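Local coordinates for glutaredoxin (Chlorella sorokiniana, PDB 4I2U), which binds glutathione and probably acts as a glutathione-dependent thiol-disulfide oxidoreductase of the thioredoxin fold, contributing to cell redox homeostasis, at residues V18-T23 / R73-G78. Sequence-based numbering, arbitrary orientation.
With GSH (glutathione), chain B.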
# COMPACT_ATOMS: atom_id res chain seq x y z
N VAL A 18 -3.20 2.05 -1.33
CA VAL A 18 -3.44 0.68 -0.93
C VAL A 18 -2.22 0.10 -0.25
O VAL A 18 -1.10 0.25 -0.73
CB VAL A 18 -3.81 -0.19 -2.16
CG1 VAL A 18 -4.01 -1.65 -1.77
CG2 VAL A 18 -5.06 0.35 -2.84
N ILE A 19 -2.43 -0.60 0.86
CA ILE A 19 -1.35 -1.31 1.51
C ILE A 19 -1.81 -2.74 1.77
O ILE A 19 -2.78 -2.97 2.51
CB ILE A 19 -0.86 -0.59 2.79
CG1 ILE A 19 0.26 -1.40 3.43
CG2 ILE A 19 -2.00 -0.29 3.78
CD1 ILE A 19 1.05 -0.61 4.47
N PHE A 20 -1.16 -3.70 1.12
CA PHE A 20 -1.39 -5.11 1.43
C PHE A 20 -0.53 -5.39 2.64
O PHE A 20 0.67 -5.12 2.63
CB PHE A 20 -1.02 -5.99 0.23
CG PHE A 20 -1.95 -5.78 -0.95
CD1 PHE A 20 -1.64 -4.86 -1.93
CD2 PHE A 20 -3.15 -6.47 -1.04
CE1 PHE A 20 -2.51 -4.63 -2.98
CE2 PHE A 20 -4.02 -6.24 -2.09
CZ PHE A 20 -3.71 -5.33 -3.06
N SER A 21 -1.15 -5.93 3.68
CA SER A 21 -0.63 -5.90 5.03
C SER A 21 -0.89 -7.21 5.74
O SER A 21 -1.64 -8.06 5.27
CB SER A 21 -1.35 -4.73 5.74
OG SER A 21 -1.07 -4.66 7.14
N LYS A 22 -0.23 -7.40 6.88
CA LYS A 22 -0.68 -8.34 7.91
C LYS A 22 -0.71 -7.60 9.22
O LYS A 22 0.13 -6.74 9.48
CB LYS A 22 0.23 -9.57 7.99
CG LYS A 22 0.10 -10.42 6.76
CD LYS A 22 0.99 -11.63 6.74
CE LYS A 22 0.87 -12.37 5.42
NZ LYS A 22 1.69 -13.59 5.38
N THR A 23 -1.70 -7.90 10.04
CA THR A 23 -1.98 -7.10 11.23
C THR A 23 -0.82 -7.04 12.22
O THR A 23 -0.64 -6.05 12.92
CB THR A 23 -3.23 -7.58 11.98
OG1 THR A 23 -3.07 -8.94 12.38
CG2 THR A 23 -4.47 -7.42 11.11
N ARG A 73 3.02 -4.46 0.85
CA ARG A 73 3.22 -4.02 -0.52
C ARG A 73 2.30 -2.83 -0.71
O ARG A 73 1.09 -2.94 -0.57
CB ARG A 73 2.93 -5.13 -1.53
CG ARG A 73 3.77 -6.39 -1.34
CD ARG A 73 5.07 -6.37 -2.13
NE ARG A 73 6.15 -7.12 -1.50
CZ ARG A 73 7.36 -7.26 -2.03
NH1 ARG A 73 7.62 -6.76 -3.23
NH2 ARG A 73 8.30 -7.91 -1.36
N VAL A 74 2.90 -1.67 -0.97
CA VAL A 74 2.19 -0.39 -0.99
C VAL A 74 2.08 0.13 -2.42
O VAL A 74 3.06 0.11 -3.18
CB VAL A 74 2.91 0.62 -0.10
CG1 VAL A 74 2.18 1.94 -0.06
CG2 VAL A 74 3.09 0.05 1.31
N PHE A 75 0.88 0.60 -2.76
CA PHE A 75 0.57 1.11 -4.10
C PHE A 75 -0.07 2.49 -4.00
O PHE A 75 -1.01 2.69 -3.20
CB PHE A 75 -0.40 0.19 -4.82
CG PHE A 75 0.13 -1.18 -5.11
CD1 PHE A 75 0.17 -2.15 -4.13
CD2 PHE A 75 0.54 -1.50 -6.39
CE1 PHE A 75 0.61 -3.42 -4.43
CE2 PHE A 75 1.00 -2.77 -6.68
CZ PHE A 75 1.02 -3.73 -5.71
N ILE A 76 0.43 3.44 -4.78
CA ILE A 76 -0.14 4.78 -4.86
C ILE A 76 -0.64 4.96 -6.28
O ILE A 76 0.14 4.93 -7.24
CB ILE A 76 0.91 5.86 -4.55
CG1 ILE A 76 1.62 5.61 -3.21
CG2 ILE A 76 0.26 7.23 -4.58
CD1 ILE A 76 0.70 5.54 -1.99
N ASP A 77 -1.94 5.12 -6.43
CA ASP A 77 -2.58 5.27 -7.74
C ASP A 77 -2.17 4.14 -8.69
O ASP A 77 -1.95 4.34 -9.89
CB ASP A 77 -2.25 6.63 -8.35
CG ASP A 77 -3.38 7.20 -9.21
OD1 ASP A 77 -4.41 6.50 -9.39
OD2 ASP A 77 -3.21 8.33 -9.68
N GLY A 78 -2.07 2.93 -8.15
CA GLY A 78 -1.73 1.76 -8.94
C GLY A 78 -0.24 1.47 -9.05
O GLY A 78 0.13 0.38 -9.50
N1 GSH B . 12.18 -4.86 4.68
CA1 GSH B . 10.83 -5.34 4.37
C1 GSH B . 9.94 -4.12 4.33
O11 GSH B . 10.46 -3.01 4.55
O12 GSH B . 8.72 -4.23 4.05
CB1 GSH B . 10.43 -6.38 5.42
CG1 GSH B . 9.08 -7.03 5.15
CD1 GSH B . 8.99 -8.41 5.78
OE1 GSH B . 9.92 -9.21 5.71
N2 GSH B . 7.84 -8.73 6.35
CA2 GSH B . 7.59 -10.07 6.88
C2 GSH B . 6.98 -10.99 5.86
O2 GSH B . 6.47 -10.55 4.83
CB2 GSH B . 6.69 -9.98 8.12
SG2 GSH B . 7.54 -9.21 9.53
N3 GSH B . 7.06 -12.29 6.09
CA3 GSH B . 6.63 -13.25 5.11
C3 GSH B . 5.14 -13.37 4.94
O31 GSH B . 4.35 -12.86 5.75
O32 GSH B . 4.77 -14.01 3.92
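Phe20 and Phe75 meet diagonally across two antiparallel strands, CE1 of Phe20 lying 3.6 Å from CE1 of Phe75. The Phe75 carbon arrives at the edge of the Phe20 ring, near its plane; the ring planes stand at 84° and the approach is oblique. In both residues CG lies anti to the carbonyl carbon (chi1 -67° in Phe20), which swings each ring to the backbone N side of its own residue. Replacing Phe20 with an alanine would probably open a gap beside the Phe75 ring and against Val8, Ile12 and Leu62. On the other face of the sheet, Ile19 and Val74 run side by side, with CD1 of Ile19 3.8 Å from CG2 of Val74.

Four backbone hydrogen bonds fix this register. Val18 pairs reciprocally with Phe75, the Val18 N to Phe75 O bond being nearly straight at 173°; Phe20 pairs likewise with Arg73, through Phe20 N to Arg73 O at 2.9 Å and Arg73 N to Phe20 O at 3.0 Å.

Farther out, helices 3-14 and 55-66 cover the phenylalanine face, and Arg73 NE hydrogen-bonds Ser70 O. Past the strand end, NZ of the extended Lys22 chain donates a hydrogen bond to glutathione O31 (2.8 Å) and another to Gln59 OE1. The pairing joins the two central strands of the four-stranded mixed sheet, flanked by strands 45-48 and 79-82, characteristic of the thioredoxin fold in glutaredoxins.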